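Side-chain contacts in voltage-sensor containing phosphatase (Ciona intestinalis, PDB 3V0D), which probably dephosphorylates phosphoinositide lipids under the control of membrane voltage, through a PTEN-like phosphatase domain joined to a C2 domain: residues V207-I212 / V272-T277; M225-E230 / K261-L266. The protein carries 1 engineered substitution. All blocks are in the same frame, centred on the assembly; numbering follows the deposited sequence.

Contact 1 of 2, residues V207-I212 / V272-T277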
ATOM      1  N   VAL A 207       1.174   1.870 -22.746  1.00 16.88           N
ATOM      2  CA  VAL A 207       0.752   0.829 -21.830  1.00 17.57           C
ATOM      3  C   VAL A 207       0.445  -0.416 -22.646  1.00 18.18           C
ATOM      4  O   VAL A 207      -0.192  -0.323 -23.702  1.00 19.41           O
ATOM      5  CB  VAL A 207      -0.442   1.281 -20.915  1.00 18.22           C
ATOM      6  CG1 VAL A 207      -1.671   1.816 -21.718  1.00 20.54           C
ATOM      7  CG2 VAL A 207      -0.834   0.178 -19.940  1.00 19.96           C
ATOM      8  N   THR A 208       0.921  -1.560 -22.160  1.00 18.10           N
ATOM      9  CA  THR A 208       0.751  -2.848 -22.820  1.00 18.92           C
ATOM     10  C   THR A 208       0.163  -3.810 -21.809  1.00 17.78           C
ATOM     11  O   THR A 208       0.705  -3.927 -20.710  1.00 18.55           O
ATOM     12  CB  THR A 208       2.105  -3.375 -23.327  1.00 19.88           C
ATOM     13  OG1 THR A 208       2.661  -2.382 -24.200  1.00 21.71           O
ATOM     14  CG2 THR A 208       1.947  -4.695 -24.084  1.00 21.98           C
ATOM     15  N   ILE A 209      -0.925  -4.487 -22.188  1.00 17.94           N
ATOM     16  CA  ILE A 209      -1.569  -5.452 -21.313  1.00 18.18           C
ATOM     17  C   ILE A 209      -1.617  -6.788 -22.041  1.00 18.85           C
ATOM     18  O   ILE A 209      -2.174  -6.887 -23.137  1.00 19.64           O
ATOM     19  CB  ILE A 209      -2.986  -5.019 -20.930  1.00 18.02           C
ATOM     20  CG1 ILE A 209      -2.988  -3.591 -20.372  1.00 18.32           C
ATOM     21  CG2 ILE A 209      -3.605  -6.021 -19.966  1.00 18.90           C
ATOM     22  CD1 ILE A 209      -4.375  -3.025 -20.062  1.00 20.37           C
ATOM     23  N   THR A 210      -1.027  -7.803 -21.415  1.00 18.94           N
ATOM     24  CA  THR A 210      -1.024  -9.164 -21.961  1.00 19.76           C
ATOM     25  C   THR A 210      -2.111 -10.011 -21.325  1.00 19.39           C
ATOM     26  O   THR A 210      -2.567  -9.713 -20.229  1.00 21.41           O
ATOM     27  CB  THR A 210       0.346  -9.828 -21.752  1.00 20.21           C
ATOM     28  OG1 THR A 210       0.619  -9.934 -20.343  1.00 21.72           O
ATOM     29  CG2 THR A 210       1.430  -9.031 -22.467  1.00 22.28           C
ATOM     30  N   ALA A 211      -2.510 -11.080 -22.024  1.00 19.83           N
ATOM     31  CA  ALA A 211      -3.600 -11.962 -21.588  1.00 20.11           C
ATOM     32  C   ALA A 211      -4.899 -11.190 -21.449  1.00 19.43           C
ATOM     33  O   ALA A 211      -5.612 -11.305 -20.451  1.00 20.32           O
ATOM     34  CB  ALA A 211      -3.249 -12.768 -20.318  1.00 20.44           C
ATOM     35  N   ILE A 212      -5.264 -10.505 -22.520  1.00 19.73           N
ATOM     36  CA  ILE A 212      -6.453  -9.652 -22.479  1.00 19.44           C
ATOM     37  C   ILE A 212      -7.764 -10.430 -22.692  1.00 19.40           C
ATOM     38  O   ILE A 212      -8.815  -9.993 -22.234  1.00 19.55           O
ATOM     39  CB  ILE A 212      -6.291  -8.444 -23.450  1.00 19.57           C
ATOM     40  CG1 ILE A 212      -7.329  -7.337 -23.186  1.00 19.62           C
ATOM     41  CG2 ILE A 212      -6.339  -8.879 -24.926  1.00 20.74           C
ATOM     42  CD1 ILE A 212      -7.129  -6.610 -21.865  1.00 20.35           C
ATOM     43  N   VAL A 272      -1.809   4.392 -10.804  1.00 13.94           N
ATOM     44  CA  VAL A 272      -2.401   4.172 -12.117  1.00 14.40           C
ATOM     45  C   VAL A 272      -3.598   3.266 -11.909  1.00 13.74           C
ATOM     46  O   VAL A 272      -3.465   2.164 -11.352  1.00 14.72           O
ATOM     47  CB  VAL A 272      -1.388   3.526 -13.076  1.00 15.05           C
ATOM     48  CG1 VAL A 272      -1.983   3.404 -14.456  1.00 16.80           C
ATOM     49  CG2 VAL A 272      -0.095   4.352 -13.118  1.00 16.57           C
ATOM     50  N   ARG A 273      -4.774   3.730 -12.322  1.00 13.58           N
ATOM     51  CA  ARG A 273      -6.030   2.998 -12.143  1.00 14.15           C
ATOM     52  C   ARG A 273      -6.595   2.643 -13.502  1.00 13.90           C
ATOM     53  O   ARG A 273      -6.640   3.480 -14.412  1.00 14.93           O
ATOM     54  CB  ARG A 273      -7.059   3.849 -11.401  1.00 14.98           C
ATOM     55  CG  ARG A 273      -6.608   4.225  -9.988  1.00 15.97           C
ATOM     56  CD  ARG A 273      -7.592   5.222  -9.323  1.00 16.54           C
ATOM     57  NE  ARG A 273      -8.887   4.605  -9.055  1.00 16.97           N
ATOM     58  CZ  ARG A 273      -9.997   4.814  -9.750  1.00 17.00           C
ATOM     59  NH1 ARG A 273     -10.043   5.699 -10.736  1.00 17.76           N
ATOM     60  NH2 ARG A 273     -11.076   4.117  -9.433  1.00 19.36           N
ATOM     61  N   PHE A 274      -7.077   1.419 -13.627  1.00 13.75           N
ATOM     62  CA  PHE A 274      -7.728   0.952 -14.853  1.00 14.73           C
ATOM     63  C   PHE A 274      -9.187   0.726 -14.552  1.00 14.86           C
ATOM     64  O   PHE A 274      -9.543  -0.040 -13.641  1.00 16.31           O
ATOM     65  CB  PHE A 274      -7.069  -0.326 -15.394  1.00 15.07           C
ATOM     66  CG  PHE A 274      -5.681  -0.098 -15.856  1.00 14.64           C
ATOM     67  CD1 PHE A 274      -4.632  -0.056 -14.929  1.00 15.57           C
ATOM     68  CD2 PHE A 274      -5.395   0.125 -17.200  1.00 16.05           C
ATOM     69  CE1 PHE A 274      -3.332   0.183 -15.325  1.00 16.24           C
ATOM     70  CE2 PHE A 274      -4.061   0.360 -17.615  1.00 16.40           C
ATOM     71  CZ  PHE A 274      -3.036   0.403 -16.650  1.00 16.48           C
ATOM     72  N   MET A 275     -10.037   1.398 -15.333  1.00 15.12           N
ATOM     73  CA  MET A 275     -11.494   1.337 -15.208  0.96 15.88           C
ATOM     74  C   MET A 275     -12.077   0.632 -16.420  1.00 15.53           C
ATOM     75  O   MET A 275     -11.432   0.566 -17.473  1.00 15.76           O
ATOM     76  CB  MET A 275     -12.049   2.760 -15.068  0.96 16.77           C
ATOM     77  CG  MET A 275     -11.647   3.410 -13.747  0.96 19.08           C
ATOM     78  SD  MET A 275     -11.947   5.166 -13.644  0.96 22.32           S
ATOM     79  CE  MET A 275     -10.658   5.741 -14.734  0.96 25.60           C
ATOM     80  N   SER A 276     -13.303   0.140 -16.270  1.00 16.94           N
ATOM     81  CA  SER A 276     -13.936  -0.571 -17.361  1.00 16.83           C
ATOM     82  C   SER A 276     -15.406  -0.275 -17.449  1.00 17.12           C
ATOM     83  O   SER A 276     -16.092  -0.177 -16.427  1.00 19.07           O
ATOM     84  CB  SER A 276     -13.761  -2.069 -17.153  1.00 17.92           C
ATOM     85  OG  SER A 276     -14.466  -2.822 -18.115  1.00 18.27           O
ATOM     86  N   THR A 277     -15.911  -0.181 -18.675  1.00 17.36           N
ATOM     87  CA  THR A 277     -17.345  -0.108 -18.897  1.00 19.02           C
ATOM     88  C   THR A 277     -18.013  -1.486 -18.888  1.00 19.11           C
ATOM     89  O   THR A 277     -19.232  -1.571 -18.995  1.00 21.11           O
ATOM     90  CB  THR A 277     -17.641   0.579 -20.239  1.00 19.60           C
ATOM     91  OG1 THR A 277     -17.008  -0.154 -21.277  1.00 20.62           O
ATOM     92  CG2 THR A 277     -17.177   2.028 -20.232  1.00 21.83           C
TER
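Phe274 points toward the facing strand, and its first torsion (chi1 -66°) sets CG beside the backbone N and opposite the carbonyl carbon, which carries CZ and CE2 to Val207 and Ile209. In Ile209 the CG1 branch likewise lies beside the backbone N (chi1 -52°), and a fully extended second torsion (chi2 175°) makes CD1 the leading atom. Val207 presents its CG2 methyl.

The far end of the ring receives both aliphatic residues. Val207 CG2 comes in at the edge, close to the ring plane, and lies 4.0 Å from Phe274 CZ. Ile209 CD1 approaches obliquely and stands 4.2 Å from Phe274 CE2. The phenylalanine and its two partners run antiparallel past each other, the aliphatic ends stopping at the rim of the ring. All three side chains are buried, and no hydrogen bond links the segments.

Met225 packs on the side of the ring plane opposite Ile209 CD1, and Phe290 stacks on Phe274 as well. Val207 and Ile209 rest on strand 255-260, their neighbour in the other sheet.

With 10.7 Å between the nearest CA atoms, Val207 CA and Val272 CA, the segments are joined by side chains alone. Apolar packing of this kind between two facing antiparallel sheets is characteristic of the beta-sandwich of C2 domains.

Contact 2 of 2, residues M225-E230 / K261-L266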
ATOM      1  N   MET A 225      -7.658   4.412 -18.489  1.00 15.14           N
ATOM      2  CA  MET A 225      -6.528   4.452 -17.561  1.00 14.96           C
ATOM      3  C   MET A 225      -6.410   5.863 -17.013  1.00 14.59           C
ATOM      4  O   MET A 225      -6.361   6.822 -17.786  1.00 15.45           O
ATOM      5  CB  MET A 225      -5.232   4.057 -18.272  1.00 16.00           C
ATOM      6  CG  MET A 225      -4.027   4.003 -17.351  1.00 16.30           C
ATOM      7  SD  MET A 225      -2.492   3.629 -18.199  1.00 17.72           S
ATOM      8  CE  MET A 225      -2.205   5.183 -19.040  1.00 19.83           C
ATOM      9  N   GLN A 226      -6.357   5.973 -15.695  1.00 14.23           N
ATOM     10  CA  GLN A 226      -6.198   7.247 -15.012  1.00 14.10           C
ATOM     11  C   GLN A 226      -4.858   7.252 -14.304  1.00 14.03           C
ATOM     12  O   GLN A 226      -4.512   6.305 -13.587  1.00 15.47           O
ATOM     13  CB  GLN A 226      -7.314   7.397 -13.980  1.00 15.11           C
ATOM     14  CG  GLN A 226      -7.319   8.744 -13.279  1.00 15.95           C
ATOM     15  CD  GLN A 226      -8.283   8.758 -12.128  1.00 16.49           C
ATOM     16  OE1 GLN A 226      -8.227   7.898 -11.245  1.00 17.47           O
ATOM     17  NE2 GLN A 226      -9.169   9.761 -12.094  1.00 20.76           N
ATOM     18  N   ILE A 227      -4.114   8.340 -14.482  1.00 14.12           N
ATOM     19  CA  ILE A 227      -2.853   8.546 -13.758  1.00 14.63           C
ATOM     20  C   ILE A 227      -3.090   9.622 -12.700  1.00 14.68           C
ATOM     21  O   ILE A 227      -3.605  10.707 -13.016  1.00 15.44           O
ATOM     22  CB  ILE A 227      -1.702   8.963 -14.710  1.00 15.07           C
ATOM     23  CG1 ILE A 227      -1.551   7.953 -15.855  1.00 16.09           C
ATOM     24  CG2 ILE A 227      -0.405   9.163 -13.907  1.00 16.21           C
ATOM     25  CD1 ILE A 227      -0.415   8.242 -16.826  1.00 17.60           C
ATOM     26  N   VAL A 228      -2.713   9.296 -11.466  1.00 14.97           N
ATOM     27  CA  VAL A 228      -2.910  10.163 -10.310  1.00 15.55           C
ATOM     28  C   VAL A 228      -1.549  10.486  -9.689  1.00 15.62           C
ATOM     29  O   VAL A 228      -0.710   9.583  -9.495  1.00 15.78           O
ATOM     30  CB  VAL A 228      -3.826   9.454  -9.274  1.00 16.32           C
ATOM     31  CG1 VAL A 228      -3.889  10.219  -7.944  1.00 18.60           C
ATOM     32  CG2 VAL A 228      -5.215   9.230  -9.842  1.00 18.71           C
ATOM     33  N   SER A 229      -1.350  11.761  -9.355  1.00 16.31           N
ATOM     34  CA  SER A 229      -0.137  12.210  -8.698  1.00 17.58           C
ATOM     35  C   SER A 229      -0.548  13.186  -7.616  1.00 17.77           C
ATOM     36  O   SER A 229      -1.309  14.111  -7.898  1.00 19.19           O
ATOM     37  CB  SER A 229       0.764  12.936  -9.692  1.00 18.69           C
ATOM     38  OG  SER A 229       1.874  13.528  -9.049  1.00 21.00           O
ATOM     39  N   GLU A 230      -0.043  13.020  -6.396  1.00 18.82           N
ATOM     40  CA  GLU A 230      -0.364  13.960  -5.308  1.00 20.61           C
ATOM     41  C   GLU A 230      -1.874  14.159  -5.148  1.00 20.02           C
ATOM     42  O   GLU A 230      -2.363  15.280  -5.006  1.00 21.52           O
ATOM     43  CB  GLU A 230       0.405  15.293  -5.474  1.00 22.67           C
ATOM     44  CG  GLU A 230       1.921  15.065  -5.455  1.00 26.74           C
ATOM     45  CD  GLU A 230       2.767  16.309  -5.770  1.00 32.98           C
ATOM     46  OE1 GLU A 230       4.009  16.172  -5.862  1.00 36.97           O
ATOM     47  OE2 GLU A 230       2.213  17.419  -5.937  1.00 36.65           O
ATOM     48  N   LYS A 261      -0.861   9.566 -24.928  1.00 19.06           N
ATOM     49  CA  LYS A 261      -0.561  10.898 -25.429  1.00 19.58           C
ATOM     50  C   LYS A 261      -0.765  11.939 -24.342  1.00 18.96           C
ATOM     51  O   LYS A 261      -1.637  11.790 -23.471  1.00 19.40           O
ATOM     52  CB  LYS A 261      -1.477  11.212 -26.615  1.00 19.86           C
ATOM     53  CG  LYS A 261      -1.351  10.234 -27.771  1.00 21.40           C
ATOM     54  CD  LYS A 261      -2.380  10.595 -28.841  1.00 24.83           C
ATOM     55  CE  LYS A 261      -2.367   9.636 -29.984  1.00 27.24           C
ATOM     56  NZ  LYS A 261      -3.389  10.037 -30.993  1.00 28.34           N
ATOM     57  N   ASN A 262       0.037  13.005 -24.427  1.00 19.95           N
ATOM     58  CA  ASN A 262      -0.161  14.202 -23.616  1.00 20.69           C
ATOM     59  C   ASN A 262       0.089  13.989 -22.133  1.00 19.96           C
ATOM     60  O   ASN A 262      -0.377  14.766 -21.313  1.00 20.86           O
ATOM     61  CB  ASN A 262      -1.545  14.806 -23.850  1.00 21.35           C
ATOM     62  CG  ASN A 262      -1.810  15.060 -25.301  1.00 23.94           C
ATOM     63  OD1 ASN A 262      -0.977  15.622 -25.999  1.00 28.24           O
ATOM     64  ND2 ASN A 262      -2.965  14.626 -25.776  1.00 24.21           N
ATOM     65  N   CYS A 263       0.861  12.966 -21.756  1.00 19.59           N
ATOM     66  CA  CYS A 263       1.150  12.801 -20.332  1.00 18.58           C
ATOM     67  C   CYS A 263       1.988  13.977 -19.833  1.00 18.78           C
ATOM     68  O   CYS A 263       2.995  14.316 -20.442  1.00 19.91           O
ATOM     69  CB  CYS A 263       1.921  11.516 -20.115  1.00 18.81           C
ATOM     70  SG  CYS A 263       2.124  11.067 -18.372  1.00 18.18           S
ATOM     71  N   PRO A 264       1.608  14.575 -18.691  1.00 19.06           N
ATOM     72  CA  PRO A 264       2.475  15.597 -18.110  1.00 20.14           C
ATOM     73  C   PRO A 264       3.697  14.940 -17.479  1.00 19.28           C
ATOM     74  O   PRO A 264       3.758  13.714 -17.300  1.00 19.95           O
ATOM     75  CB  PRO A 264       1.584  16.220 -17.023  1.00 21.49           C
ATOM     76  CG  PRO A 264       0.700  15.108 -16.606  1.00 21.80           C
ATOM     77  CD  PRO A 264       0.399  14.362 -17.885  1.00 20.33           C
ATOM     78  N   VAL A 265       4.690  15.767 -17.165  1.00 20.36           N
ATOM     79  CA  VAL A 265       5.843  15.278 -16.406  1.00 20.47           C
ATOM     80  C   VAL A 265       5.388  14.693 -15.059  1.00 19.55           C
ATOM     81  O   VAL A 265       4.617  15.326 -14.327  1.00 20.82           O
ATOM     82  CB  VAL A 265       6.870  16.399 -16.197  1.00 22.03           C
ATOM     83  CG1 VAL A 265       8.049  15.886 -15.382  1.00 24.01           C
ATOM     84  CG2 VAL A 265       7.369  16.965 -17.543  1.00 24.68           C
ATOM     85  N   LEU A 266       5.853  13.479 -14.780  1.00 18.62           N
ATOM     86  CA  LEU A 266       5.537  12.732 -13.552  1.00 18.04           C
ATOM     87  C   LEU A 266       6.802  12.637 -12.715  1.00 17.83           C
ATOM     88  O   LEU A 266       7.888  12.390 -13.227  1.00 18.67           O
ATOM     89  CB  LEU A 266       5.103  11.305 -13.907  1.00 18.12           C
ATOM     90  CG  LEU A 266       3.926  11.181 -14.874  1.00 18.27           C
ATOM     91  CD1 LEU A 266       3.698   9.720 -15.164  1.00 18.66           C
ATOM     92  CD2 LEU A 266       2.661  11.867 -14.381  1.00 19.44           C
TER
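Ile227 meets two residues of the 261-266 loop at once, giving one branch to each. Its CD1 methyl ends the longer branch and touches the sulfur of Cys263, with Ile227 CD1 to Cys263 SG at 4.1 Å. Its short branch serves the other partner: Ile227 CG2 lies 4.1 Å from Leu266 CD2. The forked side chain is a worked example of how a single beta-branched residue can engage two points of an irregular loop.

The orientations differ from one pair to the next. Ile227 points from its strand toward the loop, and the leucine crosses it at about a right angle, so that the two chains meet methyl to methyl instead of lying alongside. Leu266 does not start out aimed at the strand; with chi2 177° CD1 continues the chain, and CD2, the branch off to one side, is the methyl that meets Ile227 CG2. Cys263 also starts out aimed past the strand, not at it, and its first torsion (chi1 -171°) places SG opposite the backbone N, where it meets the isoleucine tip.

Val204 of the facing sheet packs on both Ile227 and Leu266, and Val234 of the adjacent strand does the same, so these two residues are also packed against by strands 202-210 and 232-238.

All three touching residues are buried, and no hydrogen bond crosses between the segments. The sulfur, hydrogen-bonded elsewhere, also offers a polarisable surface to the methyl, and cohesion probably comes from dispersion together with the exclusion of water.

In the fold
From the N terminus, the chain first runs along strand 202-210, one side of contact 1, and then along strand 223-229, one side of contact 2. After strands 232-238, 245-250 and 255-260 it reaches the 261-266 loop, closing contact 2 around 30 intervening residues, and then enters strand 269-276, which closes contact 1 around 59. Contact 2 is thus nested inside contact 1, their centres about 15 Å apart. Strands 223-229 and 269-276 are neighbours in the four-stranded sheet, joined by a probable hydrogen bond from Gln226 N to Arg273 O. Contact 1 ties this sheet to the five-stranded one, whereas contact 2 ties it to the loop following strand 255-260.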